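Local coordinates for protein kcn28 (Kitasatospora, PDB 6J31) that adopts the GT-B fold, carries a C-terminal domain related to erythromycin biosynthesis protein CIII, and binds (2E,2'E)-3,3'-(1,2-phenylene)di(prop-2-enoic acid), at residues V86-Q91 against V108-A113; V10-R15 against V55-A60; V80-A85 against R159-W164; D102-D107 against M118-P123; A113-M118 against S168-I173. All blocks are in the same frame, centred on the assembly; numbering follows the deposited sequence.

How the interactions relate
All five contacts lie in the N-terminal half of the GT-B fold, around its seven-stranded parallel sheet. Helix 74-96 serves interactions 1 and 3, whose centres are about 10 Å apart; helix 112-120 serves interactions 1, 4 and 5. Interaction 2 closes first along the chain and touches interaction 4 through backbone bonds between strands 6-10 and 103-107. Interaction 5 crosses both 3 and 4 in chain order: 113-118 begins before either has closed, and 168-173 comes after both. Interactions 3 and 4, about 20 Å between centres, do not touch. Together they lead from the ligand pocket, reached in interactions 1 and 3, outward to peripheral helices and loops.

Interaction 1 (V86-Q91 against V108-A113); sequences VGMLPQ and VLAYPA. With BG9 ((2E,2'E)-3,3'-(1,2-phenylene)di(prop-2-enoic acid)), chain I.
Met-88 and Pro-112 form the tight centre of this contact, their side chains crossing at about a right angle. The sulfur sits against the proline ring, with SD 3.9 Å from Pro-112 CG and nearly as close to CB and CD. The last torsion bends the chain (chi3 -59°), placing CE 3.9 Å from the carbonyl oxygen of Leu-109, while SD also lies 4.3 Å from Ala-110 CB. The next residue, Leu-89, completes the packing: its CB is 4.2 Å from Pro-112 CB, and its CD1 comes within 3.7 Å of Pro-112 O. All five of the touching residues are buried.

The far side of helix 74-96 is different. Pro-90 is exposed, and its N makes no bond to the preceding turn, which kinks the helix there. Gln-91 folds back on its own helix, NE2 donating to Gly-87 O at 3.0 Å from above the carbonyl plane, while its OE1 receives the backbone N of Thr-58.

At the other end of segment 108-113 lies the ligand pocket. Val-108 CG1 approaches BG9 C1 at 3.9 Å, and Leu-109 CD2 reaches BG9 C7 at the same separation. With thioether, proline ring and methyl groups as its material, the contact between helix 74-96 and the segment leading into helix 112-120 is apolar, without a hydrogen bond from one to the other, and the bonds of Gln-91 lie to the side of it.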
# COMPACT_ATOMS: atom_id res chain seq x y z
N VAL A 86 18.58 2.93 11.74
CA VAL A 86 19.56 3.03 12.83
C VAL A 86 18.86 3.31 14.15
O VAL A 86 19.24 2.77 15.20
CB VAL A 86 20.61 4.10 12.49
CG1 VAL A 86 21.46 4.44 13.70
CG2 VAL A 86 21.48 3.64 11.34
N GLY A 87 17.82 4.16 14.13
CA GLY A 87 17.09 4.46 15.35
C GLY A 87 16.17 3.35 15.81
O GLY A 87 15.91 3.20 17.01
N MET A 88 15.58 2.61 14.87
CA MET A 88 14.58 1.61 15.22
C MET A 88 15.20 0.43 15.97
O MET A 88 14.65 -0.04 16.97
CB MET A 88 13.86 1.13 13.97
CG MET A 88 12.63 0.28 14.24
SD MET A 88 11.94 -0.47 12.75
CE MET A 88 11.59 0.97 11.75
N LEU A 89 16.34 -0.07 15.48
CA LEU A 89 16.88 -1.32 16.01
C LEU A 89 17.15 -1.28 17.51
O LEU A 89 16.71 -2.20 18.22
CB LEU A 89 18.13 -1.70 15.21
CG LEU A 89 18.88 -2.93 15.68
CD1 LEU A 89 17.98 -4.15 15.69
CD2 LEU A 89 20.07 -3.16 14.76
N PRO A 90 17.84 -0.27 18.07
CA PRO A 90 18.05 -0.27 19.53
C PRO A 90 16.75 -0.17 20.31
O PRO A 90 16.64 -0.76 21.39
CB PRO A 90 18.95 0.95 19.77
CG PRO A 90 18.75 1.81 18.58
CD PRO A 90 18.47 0.91 17.44
N GLN A 91 15.76 0.57 19.80
CA GLN A 91 14.48 0.64 20.49
C GLN A 91 13.78 -0.71 20.49
O GLN A 91 13.26 -1.14 21.53
CB GLN A 91 13.60 1.70 19.85
CG GLN A 91 14.19 3.08 19.93
CD GLN A 91 13.27 4.12 19.36
OE1 GLN A 91 12.23 4.42 19.93
NE2 GLN A 91 13.66 4.69 18.22
N VAL A 108 7.67 -3.97 5.21
CA VAL A 108 8.85 -3.83 4.36
C VAL A 108 9.82 -2.79 4.92
O VAL A 108 11.04 -2.96 4.87
CB VAL A 108 8.44 -3.46 2.92
CG1 VAL A 108 9.66 -3.42 2.00
CG2 VAL A 108 7.43 -4.43 2.39
N LEU A 109 9.29 -1.70 5.48
CA LEU A 109 10.12 -0.64 6.02
C LEU A 109 10.55 -0.90 7.46
O LEU A 109 11.30 -0.09 8.02
CB LEU A 109 9.38 0.71 5.93
CG LEU A 109 9.02 1.21 4.53
CD1 LEU A 109 8.37 2.58 4.58
CD2 LEU A 109 10.25 1.26 3.65
N ALA A 110 10.13 -2.01 8.05
CA ALA A 110 10.50 -2.38 9.41
C ALA A 110 11.52 -3.51 9.43
O ALA A 110 11.57 -4.30 10.37
CB ALA A 110 9.26 -2.75 10.22
N TYR A 111 12.36 -3.57 8.40
CA TYR A 111 13.39 -4.60 8.26
C TYR A 111 14.42 -4.62 9.40
O TYR A 111 15.08 -5.65 9.56
CB TYR A 111 14.10 -4.45 6.91
CG TYR A 111 14.70 -3.08 6.68
CD1 TYR A 111 16.01 -2.80 7.07
CD2 TYR A 111 13.95 -2.08 6.09
CE1 TYR A 111 16.55 -1.54 6.86
CE2 TYR A 111 14.48 -0.82 5.88
CZ TYR A 111 15.78 -0.55 6.27
OH TYR A 111 16.29 0.71 6.06
N PRO A 112 14.62 -3.56 10.20
CA PRO A 112 15.46 -3.74 11.39
C PRO A 112 14.96 -4.84 12.31
O PRO A 112 15.77 -5.43 13.04
CB PRO A 112 15.41 -2.37 12.08
CG PRO A 112 15.28 -1.43 10.95
CD PRO A 112 14.35 -2.12 9.98
N ALA A 113 13.67 -5.16 12.27
CA ALA A 113 13.17 -6.29 13.03
C ALA A 113 13.80 -7.60 12.56
O ALA A 113 14.04 -8.50 13.38
CB ALA A 113 11.65 -6.36 12.94
C1 BG9 I . 8.46 -1.42 -1.10
C2 BG9 I . 9.43 -0.47 -1.42
C3 BG9 I . 9.36 0.81 -0.89
C4 BG9 I . 8.31 1.15 -0.02
C5 BG9 I . 7.34 0.21 0.31
C6 BG9 I . 7.41 -1.08 -0.23
C7 BG9 I . 8.21 2.57 0.60
C8 BG9 I . 7.49 3.52 0.01
C9 BG9 I . 7.41 4.92 0.65
C10 BG9 I . 10.46 1.83 -1.26
C11 BG9 I . 11.17 1.62 -2.37
C12 BG9 I . 12.28 2.60 -2.77
O2 BG9 I . 13.35 2.18 -3.05
O3 BG9 I . 8.46 5.71 0.15

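Interaction 2 (V10-R15 against V55-A60); sequences VSVPSR and VPYTSA
Tyr-57 donates its hydroxyl to the backbone carbonyl of Ser-11, with OH to O at 2.8 Å. The approach is bent, the C=O...donor angle being 142°, and the donor is tilted 21° from the carbonyl plane. Seen from the tyrosine, Ser-11 O lies at the ring edge, in plane. Val-12 comes beside the same hydroxyl, its CG1 3.8 Å from Tyr-57 OH. A second touch lies further along both segments, where the Pro-13 ring meets Ser-59: OG is 3.6 Å from Pro-13 CD and equally near CG, and CB is only slightly more distant.

The two segments leave strands 6-10 and 53-56, which are not neighbours in the parallel sheet, since strand 34-39 lies between them. The contact therefore bridges the C-terminal ends of two strands in a Rossmann-like sheet, past the end of the intervening one.

The partners are set by a further layer. Tyr-57 holds CG in the crowded position between backbone N and carbonyl carbon (chi1 79°), and its side chain also packs on Met-88 and Gln-91 of helix 74-96. Ser-11 OG bonds to His-17 O, and the backbone of Ser-11 pairs with Ala-38. On the other side, the hydroxyl of Ser-59 is bonded to Leu-61 N, while Ser-59 N binds Asp-40 OD2 and Pro-13 rests on Asn-39.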
# COMPACT_ATOMS: atom_id res chain seq x y z
N VAL A 10 5.88 -5.55 13.63
CA VAL A 10 6.59 -4.27 13.58
C VAL A 10 6.25 -3.58 12.27
O VAL A 10 6.31 -4.21 11.20
CB VAL A 10 8.12 -4.45 13.71
CG1 VAL A 10 8.80 -3.10 13.89
CG2 VAL A 10 8.48 -5.39 14.86
N SER A 11 5.91 -2.31 12.34
CA SER A 11 5.64 -1.53 11.13
C SER A 11 6.07 -0.09 11.38
O SER A 11 6.74 0.22 12.36
CB SER A 11 4.18 -1.62 10.70
OG SER A 11 4.03 -1.07 9.40
N VAL A 12 5.69 0.78 10.45
CA VAL A 12 6.08 2.19 10.48
C VAL A 12 4.81 3.03 10.40
O VAL A 12 3.76 2.54 9.96
CB VAL A 12 7.05 2.52 9.32
CG1 VAL A 12 8.27 1.61 9.37
CG2 VAL A 12 6.33 2.39 7.99
N PRO A 13 4.89 4.30 10.81
CA PRO A 13 3.68 5.14 10.80
C PRO A 13 3.25 5.62 9.42
O PRO A 13 2.14 6.17 9.30
CB PRO A 13 4.09 6.33 11.69
CG PRO A 13 5.56 6.42 11.52
CD PRO A 13 6.03 4.99 11.43
N SER A 14 4.06 5.43 8.37
CA SER A 14 3.66 5.84 7.03
C SER A 14 2.35 5.17 6.63
O SER A 14 2.10 4.01 6.98
CB SER A 14 4.75 5.50 6.02
OG SER A 14 5.99 6.08 6.40
N ARG A 15 1.50 5.90 5.89
CA ARG A 15 0.10 5.50 5.78
C ARG A 15 -0.09 4.22 4.97
O ARG A 15 -1.01 3.45 5.26
CB ARG A 15 -0.73 6.63 5.19
CG ARG A 15 -2.22 6.45 5.46
CD ARG A 15 -2.40 6.00 6.91
NE ARG A 15 -3.54 5.11 7.14
CZ ARG A 15 -3.49 3.78 7.07
NH1 ARG A 15 -2.35 3.16 6.77
NH2 ARG A 15 -4.58 3.07 7.31
N VAL A 55 3.57 -1.51 21.28
CA VAL A 55 4.94 -1.35 21.76
C VAL A 55 5.48 -0.08 21.11
O VAL A 55 5.89 -0.10 19.95
CB VAL A 55 5.80 -2.58 21.42
CG1 VAL A 55 7.25 -2.38 21.84
CG2 VAL A 55 5.21 -3.82 22.08
N PRO A 56 5.48 1.05 21.81
CA PRO A 56 5.85 2.32 21.16
C PRO A 56 7.34 2.44 20.93
O PRO A 56 8.16 2.02 21.75
CB PRO A 56 5.35 3.38 22.15
CG PRO A 56 5.47 2.70 23.48
CD PRO A 56 5.11 1.25 23.23
N TYR A 57 7.69 2.99 19.77
CA TYR A 57 9.05 3.42 19.47
C TYR A 57 8.96 4.69 18.66
O TYR A 57 7.96 4.95 17.99
CB TYR A 57 9.86 2.33 18.73
CG TYR A 57 9.57 2.22 17.25
CD1 TYR A 57 10.20 3.06 16.33
CD2 TYR A 57 8.66 1.29 16.76
CE1 TYR A 57 9.94 2.97 14.97
CE2 TYR A 57 8.40 1.19 15.40
CZ TYR A 57 9.04 2.03 14.51
OH TYR A 57 8.79 1.96 13.16
N THR A 58 10.02 5.49 18.71
CA THR A 58 10.05 6.78 18.03
C THR A 58 10.56 6.59 16.61
O THR A 58 11.70 6.16 16.40
CB THR A 58 10.93 7.78 18.79
OG1 THR A 58 10.37 7.99 20.09
CG2 THR A 58 11.00 9.11 18.05
N SER A 59 9.71 6.90 15.64
CA SER A 59 10.07 6.80 14.24
C SER A 59 10.81 8.05 13.79
O SER A 59 10.50 9.16 14.24
CB SER A 59 8.82 6.61 13.38
OG SER A 59 9.12 6.69 12.00
N ALA A 60 11.79 7.87 12.92
CA ALA A 60 12.47 8.98 12.27
C ALA A 60 11.85 9.33 10.93
O ALA A 60 12.30 10.28 10.29
CB ALA A 60 13.96 8.66 12.09

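Interaction 3 (V80-A85 against R159-W164); sequences VFLDDA and RRFDAW
Helices 74-96 and 152-167 pack side by side here, Leu-82 of the first lodged against Arg-160 and Phe-161 of the second. The segment axes run only 14° from parallel and approach to 10.9 Å at their closest, a spacing filled by these large side chains. The two methyls of Leu-82 divide the work. CD1 sits over one face of the Phe-161 ring, 4.0 Å from its centroid, in a CH-pi contact. CD2 lies over one face of the Arg-160 guanidinium, 3.4 Å from NE, with Leu-82 CG above the same flat group; the two side chains slide past each other in opposite directions.

The arginine bends at chi3 (76°), and its end-on nitrogens converge on a single oxygen of Asp-83. NH1 meets OD1 at 2.9 Å, almost in line with the C-O bond, and NH2 meets the same OD1 at 2.8 Å from above the carboxylate plane. OD1 lies near the guanidinium plane, whereas the carboxylate plane itself is turned 74° against it. This salt bridge edges an otherwise apolar interface between helix 74-96 and helix 152-167, which packs on the outer side of helices 74-96 and 112-120 in the N-terminal half of the GT-B fold.

One turn further on, Ala-85 directs CB over a face of Trp-164, 4.1 Å from the centroid of the six-membered ring, a second CH-pi contact. Its carbonyl oxygen is close as well, Ala-85 O lying 3.5 Å from Trp-164 CZ2. Pro-112 of helix 112-120 touches both Ala-85 and Trp-164, while Phe-81, next to Leu-82, touches the bound BG9.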
# COMPACT_ATOMS: atom_id res chain seq x y z
N VAL A 80 17.17 9.47 5.17
CA VAL A 80 16.12 9.48 6.18
C VAL A 80 15.74 8.05 6.55
O VAL A 80 15.56 7.73 7.74
CB VAL A 80 14.91 10.28 5.68
CG1 VAL A 80 13.68 9.99 6.53
CG2 VAL A 80 15.23 11.77 5.70
N PHE A 81 15.61 7.17 5.56
CA PHE A 81 15.28 5.78 5.84
C PHE A 81 16.38 5.10 6.64
O PHE A 81 16.10 4.37 7.60
CB PHE A 81 15.02 5.03 4.52
CG PHE A 81 13.66 5.27 3.95
CD1 PHE A 81 12.52 4.92 4.66
CD2 PHE A 81 13.50 5.87 2.71
CE1 PHE A 81 11.26 5.15 4.14
CE2 PHE A 81 12.24 6.10 2.19
CZ PHE A 81 11.12 5.74 2.91
N LEU A 82 17.64 5.33 6.28
CA LEU A 82 18.74 4.74 7.03
C LEU A 82 18.77 5.29 8.46
O LEU A 82 19.09 4.55 9.40
CB LEU A 82 20.07 5.01 6.31
CG LEU A 82 21.32 4.33 6.88
CD1 LEU A 82 21.12 2.84 7.03
CD2 LEU A 82 22.50 4.60 5.98
N ASP A 83 18.44 6.57 8.63
CA ASP A 83 18.32 7.12 9.98
C ASP A 83 17.25 6.39 10.77
O ASP A 83 17.44 6.10 11.96
CB ASP A 83 18.00 8.62 9.92
CG ASP A 83 19.19 9.46 9.49
OD1 ASP A 83 20.32 8.93 9.41
OD2 ASP A 83 18.98 10.67 9.25
N ASP A 84 16.11 6.11 10.14
CA ASP A 84 15.05 5.39 10.83
C ASP A 84 15.49 3.97 11.19
O ASP A 84 15.18 3.48 12.28
CB ASP A 84 13.78 5.36 9.98
CG ASP A 84 12.58 4.84 10.74
OD1 ASP A 84 12.25 5.40 11.81
OD2 ASP A 84 11.97 3.85 10.27
N ALA A 85 16.20 3.29 10.28
CA ALA A 85 16.68 1.95 10.58
C ALA A 85 17.67 1.95 11.73
O ALA A 85 17.61 1.09 12.62
CB ALA A 85 17.31 1.32 9.33
N ARG A 159 28.07 3.25 2.21
CA ARG A 159 29.07 2.89 3.20
C ARG A 159 28.48 2.90 4.61
O ARG A 159 28.79 2.02 5.42
CB ARG A 159 30.26 3.84 3.11
CG ARG A 159 31.21 3.51 1.99
CD ARG A 159 32.35 4.50 1.93
NE ARG A 159 33.33 4.11 0.94
CZ ARG A 159 34.24 3.16 1.14
NH1 ARG A 159 34.29 2.52 2.30
NH2 ARG A 159 35.10 2.85 0.18
N ARG A 160 27.64 3.89 4.92
CA ARG A 160 27.02 3.93 6.24
C ARG A 160 26.07 2.76 6.42
O ARG A 160 25.97 2.19 7.51
CB ARG A 160 26.28 5.26 6.42
CG ARG A 160 25.72 5.47 7.81
CD ARG A 160 25.34 6.92 8.02
NE ARG A 160 24.10 7.29 7.34
CZ ARG A 160 22.98 7.64 7.97
NH1 ARG A 160 22.93 7.64 9.29
NH2 ARG A 160 21.90 7.96 7.27
N PHE A 161 25.35 2.39 5.35
CA PHE A 161 24.45 1.25 5.41
C PHE A 161 25.22 -0.03 5.72
O PHE A 161 24.84 -0.81 6.60
CB PHE A 161 23.69 1.15 4.09
CG PHE A 161 22.34 0.51 4.20
CD1 PHE A 161 22.11 -0.54 5.07
CD2 PHE A 161 21.27 0.98 3.44
CE1 PHE A 161 20.87 -1.13 5.17
CE2 PHE A 161 20.02 0.40 3.53
CZ PHE A 161 19.82 -0.65 4.40
N ASP A 162 26.33 -0.26 5.01
CA ASP A 162 27.13 -1.46 5.26
C ASP A 162 27.71 -1.45 6.67
O ASP A 162 27.81 -2.49 7.31
CB ASP A 162 28.25 -1.59 4.23
CG ASP A 162 27.74 -1.94 2.86
OD1 ASP A 162 26.57 -2.37 2.76
OD2 ASP A 162 28.51 -1.82 1.88
N ALA A 163 28.11 -0.27 7.15
CA ALA A 163 28.64 -0.18 8.50
C ALA A 163 27.57 -0.50 9.54
O ALA A 163 27.86 -1.13 10.56
CB ALA A 163 29.20 1.22 8.74
N TRP A 164 26.33 -0.06 9.30
CA TRP A 164 25.25 -0.39 10.22
C TRP A 164 25.01 -1.89 10.28
O TRP A 164 24.79 -2.45 11.36
CB TRP A 164 23.98 0.36 9.84
CG TRP A 164 22.80 -0.02 10.68
CD1 TRP A 164 22.64 0.21 12.01
CD2 TRP A 164 21.62 -0.70 10.24
NE1 TRP A 164 21.44 -0.28 12.44
CE2 TRP A 164 20.79 -0.84 11.37
CE3 TRP A 164 21.17 -1.18 9.01
CZ2 TRP A 164 19.54 -1.47 11.30
CZ3 TRP A 164 19.94 -1.80 8.94
CH2 TRP A 164 19.14 -1.94 10.08

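Interaction 4 (D102-D107 against M118-P123); sequences DVFLYD and MNWGIP
Val-103 meets Pro-123 with CG2 set anti to the backbone N (chi1 60° for CG1), which puts CG2 3.3 Å from Pro-123 O. Ile-122 likewise holds CG2 anti to its backbone N, 3.4 Å from Asp-102 O, while chi2 of 176° extends CD1 to within 4.3 Å of Phe-104 CE2.

The polar link is one backbone bond. Phe-104 N donates to Pro-123 O at 3.0 Å in the plane of that carbonyl, and it is nearly straight, with an N-H...O angle of 169°. The same oxygen also receives a CA-H...O contact from Val-103 CA at 3.4 Å. Beyond them, Trp-120 CE3 stands at the edge of the Phe-104 ring, 4.2 Å from CE2; Tyr-96 meets that ring edge-to-face, and Arg-100 makes a cation-pi contact with Trp-120.

Gly-121, with positive phi, is the first residue to leave helical angles, in a Schellman motif, and turns the chain back toward the sheet. Phe-104 then pairs through its backbone with Ile-125, so the bond to Pro-123 O lies at the start of the parallel pairing, as befits the returning arm of the beta-alpha-beta unit built from strand 103-107, helix 112-120 and strand 124-128.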
# COMPACT_ATOMS: atom_id res chain seq x y z
N ASP A 102 8.10 -15.41 19.66
CA ASP A 102 8.32 -16.64 18.90
C ASP A 102 8.59 -16.36 17.43
O ASP A 102 9.26 -17.15 16.77
CB ASP A 102 7.12 -17.57 19.07
CG ASP A 102 6.97 -18.07 20.48
OD1 ASP A 102 7.97 -18.58 21.03
OD2 ASP A 102 5.87 -17.94 21.06
N VAL A 103 8.05 -15.26 16.90
CA VAL A 103 8.28 -14.89 15.51
C VAL A 103 8.14 -13.38 15.40
O VAL A 103 7.35 -12.75 16.11
CB VAL A 103 7.30 -15.64 14.57
CG1 VAL A 103 5.86 -15.32 14.92
CG2 VAL A 103 7.59 -15.30 13.12
N PHE A 104 8.92 -12.80 14.50
CA PHE A 104 8.85 -11.39 14.17
C PHE A 104 8.14 -11.23 12.83
O PHE A 104 8.60 -11.77 11.81
CB PHE A 104 10.24 -10.76 14.09
CG PHE A 104 10.74 -10.21 15.38
CD1 PHE A 104 10.19 -9.05 15.91
CD2 PHE A 104 11.77 -10.82 16.06
CE1 PHE A 104 10.65 -8.52 17.10
CE2 PHE A 104 12.24 -10.30 17.26
CZ PHE A 104 11.68 -9.15 17.77
N LEU A 105 7.03 -10.50 12.82
CA LEU A 105 6.38 -10.06 11.60
C LEU A 105 6.76 -8.60 11.38
O LEU A 105 6.71 -7.81 12.32
CB LEU A 105 4.86 -10.18 11.69
CG LEU A 105 4.22 -11.51 12.07
CD1 LEU A 105 2.69 -11.41 11.94
CD2 LEU A 105 4.77 -12.67 11.25
N TYR A 106 7.14 -8.24 10.16
CA TYR A 106 7.58 -6.88 9.93
C TYR A 106 7.17 -6.38 8.55
O TYR A 106 7.32 -7.08 7.55
CB TYR A 106 9.10 -6.75 10.10
CG TYR A 106 9.92 -7.53 9.10
CD1 TYR A 106 10.14 -8.90 9.26
CD2 TYR A 106 10.50 -6.90 8.01
CE1 TYR A 106 10.89 -9.60 8.34
CE2 TYR A 106 11.25 -7.59 7.09
CZ TYR A 106 11.44 -8.94 7.26
OH TYR A 106 12.20 -9.62 6.33
N ASP A 107 6.69 -5.14 8.51
CA ASP A 107 6.45 -4.44 7.26
C ASP A 107 7.77 -4.25 6.51
O ASP A 107 8.86 -4.36 7.09
CB ASP A 107 5.79 -3.09 7.55
CG ASP A 107 5.66 -2.23 6.32
OD1 ASP A 107 4.73 -2.46 5.53
OD2 ASP A 107 6.53 -1.36 6.13
N MET A 118 17.59 -12.06 13.41
CA MET A 118 18.82 -12.78 13.11
C MET A 118 19.73 -12.86 14.33
O MET A 118 20.35 -13.90 14.59
CB MET A 118 19.52 -12.13 11.93
CG MET A 118 18.84 -12.42 10.59
SD MET A 118 19.32 -11.30 9.27
CE MET A 118 20.88 -12.01 8.77
N ASN A 119 19.82 -11.77 15.11
CA ASN A 119 20.65 -11.76 16.31
C ASN A 119 20.19 -12.82 17.32
O ASN A 119 21.01 -13.47 17.96
CB ASN A 119 20.63 -10.38 16.96
CG ASN A 119 21.41 -9.33 16.18
OD1 ASN A 119 22.24 -9.65 15.33
ND2 ASN A 119 21.15 -8.06 16.47
N TRP A 120 18.87 -12.98 17.47
CA TRP A 120 18.30 -13.82 18.52
C TRP A 120 17.89 -15.20 18.03
O TRP A 120 17.31 -15.97 18.80
CB TRP A 120 17.10 -13.13 19.16
CG TRP A 120 17.44 -11.89 19.92
CD1 TRP A 120 18.68 -11.49 20.33
CD2 TRP A 120 16.52 -10.92 20.42
NE1 TRP A 120 18.59 -10.32 21.04
CE2 TRP A 120 17.27 -9.95 21.11
CE3 TRP A 120 15.13 -10.77 20.34
CZ2 TRP A 120 16.68 -8.84 21.72
CZ3 TRP A 120 14.55 -9.67 20.94
CH2 TRP A 120 15.32 -8.72 21.62
N GLY A 121 18.18 -15.54 16.78
CA GLY A 121 17.78 -16.83 16.24
C GLY A 121 16.28 -17.05 16.24
O GLY A 121 15.82 -18.16 16.52
N ILE A 122 15.52 -16.01 15.92
CA ILE A 122 14.07 -16.08 15.90
C ILE A 122 13.64 -15.98 14.44
O ILE A 122 14.22 -15.19 13.68
CB ILE A 122 13.44 -14.96 16.76
CG1 ILE A 122 13.97 -15.04 18.19
CG2 ILE A 122 11.93 -15.05 16.79
CD1 ILE A 122 13.48 -13.93 19.09
N PRO A 123 12.68 -16.79 13.98
CA PRO A 123 12.20 -16.66 12.60
C PRO A 123 11.47 -15.34 12.39
O PRO A 123 10.84 -14.80 13.30
CB PRO A 123 11.27 -17.86 12.42
CG PRO A 123 10.93 -18.32 13.80
CD PRO A 123 12.07 -17.92 14.69

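Interaction 5 (A113-M118 against S168-I173); sequences ARVLAM and SGVPGI
Arg-114 presents one face of its guanidinium to Ile-173, whose CD1 lies 3.4 Å above the plane, toward the rim. The two side chains meet tip to tip; the arginine is extended from CG to NE, and CD1 is 3.6 Å from its NH2. NH1 of the same group has weak hydrogen bonds to Asp-177 O and Leu-181 O.

The remaining contact is apolar. Met-118 and Val-170 cross at about a right angle, with Met-118 CE 3.7 Å from Val-170 CG1. A bend at chi3 (81°) puts CE there, and it lies 4.3 Å from Ile-173 CD1 as well. One turn back on the same helix, Val-115 offers CG1 to two partners, Val-170 CG2 at 4.0 Å and Ser-168 CB at 3.8 Å. The serine hydroxyl is engaged with Trp-164 O.

Gly-169, with a phi of 86°, follows helix 152-167 in a Schellman motif, and a type I turn runs from Val-170 to Ile-173, so that both of these side chains point at helix 112-120. That helix is thereby covered by the loop on one side, while its Ala-113 and Leu-116 touch Tyr-106 and Phe-104 of strand 103-107; Leu-89 of helix 74-96 and Leu-178 of helix 177-180 pack beside Val-115.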
# COMPACT_ATOMS: atom_id res chain seq x y z
N ALA A 113 13.67 -5.16 12.27
CA ALA A 113 13.17 -6.29 13.03
C ALA A 113 13.80 -7.60 12.56
O ALA A 113 14.04 -8.50 13.38
CB ALA A 113 11.65 -6.36 12.94
N ARG A 114 14.08 -7.72 11.26
CA ARG A 114 14.76 -8.92 10.79
C ARG A 114 16.19 -9.01 11.33
O ARG A 114 16.64 -10.09 11.72
CB ARG A 114 14.79 -8.96 9.26
CG ARG A 114 15.55 -10.14 8.70
CD ARG A 114 15.70 -10.06 7.19
NE ARG A 114 16.35 -11.24 6.65
CZ ARG A 114 16.72 -11.39 5.38
NH1 ARG A 114 16.52 -10.42 4.50
NH2 ARG A 114 17.29 -12.52 4.99
N VAL A 115 16.89 -7.87 11.38
CA VAL A 115 18.23 -7.85 11.96
C VAL A 115 18.17 -8.34 13.40
O VAL A 115 18.99 -9.15 13.84
CB VAL A 115 18.84 -6.44 11.87
CG1 VAL A 115 20.19 -6.39 12.58
CG2 VAL A 115 18.97 -6.00 10.42
N LEU A 116 17.17 -7.86 14.14
CA LEU A 116 16.97 -8.30 15.51
C LEU A 116 16.67 -9.80 15.56
O LEU A 116 17.23 -10.53 16.39
CB LEU A 116 15.83 -7.49 16.14
CG LEU A 116 15.84 -7.16 17.63
CD1 LEU A 116 14.43 -7.13 18.21
CD2 LEU A 116 16.77 -8.07 18.41
N ALA A 117 15.83 -10.27 14.64
CA ALA A 117 15.49 -11.69 14.60
C ALA A 117 16.72 -12.54 14.30
O ALA A 117 16.88 -13.64 14.85
CB ALA A 117 14.39 -11.94 13.58
N MET A 118 17.59 -12.06 13.41
CA MET A 118 18.82 -12.78 13.11
C MET A 118 19.73 -12.86 14.33
O MET A 118 20.35 -13.90 14.59
CB MET A 118 19.52 -12.13 11.93
CG MET A 118 18.84 -12.42 10.59
SD MET A 118 19.32 -11.30 9.27
CE MET A 118 20.88 -12.01 8.77
N SER A 168 25.69 -4.03 13.58
CA SER A 168 24.50 -4.67 14.14
C SER A 168 24.61 -6.18 14.15
O SER A 168 23.64 -6.86 14.52
CB SER A 168 23.25 -4.25 13.37
OG SER A 168 23.20 -2.85 13.21
N GLY A 169 25.75 -6.73 13.75
CA GLY A 169 25.96 -8.16 13.83
C GLY A 169 25.46 -8.96 12.65
O GLY A 169 25.26 -10.17 12.79
N VAL A 170 25.25 -8.33 11.50
CA VAL A 170 24.85 -9.05 10.29
C VAL A 170 25.75 -8.66 9.12
O VAL A 170 25.25 -8.23 8.08
CB VAL A 170 23.36 -8.80 9.97
CG1 VAL A 170 22.47 -9.50 10.98
CG2 VAL A 170 23.04 -7.30 9.94
N PRO A 171 27.07 -8.81 9.23
CA PRO A 171 27.94 -8.43 8.10
C PRO A 171 27.79 -9.34 6.90
O PRO A 171 28.08 -8.91 5.77
CB PRO A 171 29.35 -8.51 8.70
CG PRO A 171 29.23 -9.57 9.74
CD PRO A 171 27.86 -9.40 10.34
N GLY A 172 27.36 -10.59 7.08
CA GLY A 172 27.27 -11.55 6.00
C GLY A 172 26.17 -11.29 4.99
O GLY A 172 26.10 -12.02 3.99
N ILE A 173 25.30 -10.31 5.21
CA ILE A 173 24.16 -10.08 4.34
C ILE A 173 24.31 -8.73 3.64
O ILE A 173 24.78 -7.75 4.23
CB ILE A 173 22.83 -10.15 5.12
CG1 ILE A 173 21.64 -10.16 4.15
CG2 ILE A 173 22.70 -9.02 6.12
CD1 ILE A 173 20.35 -10.64 4.77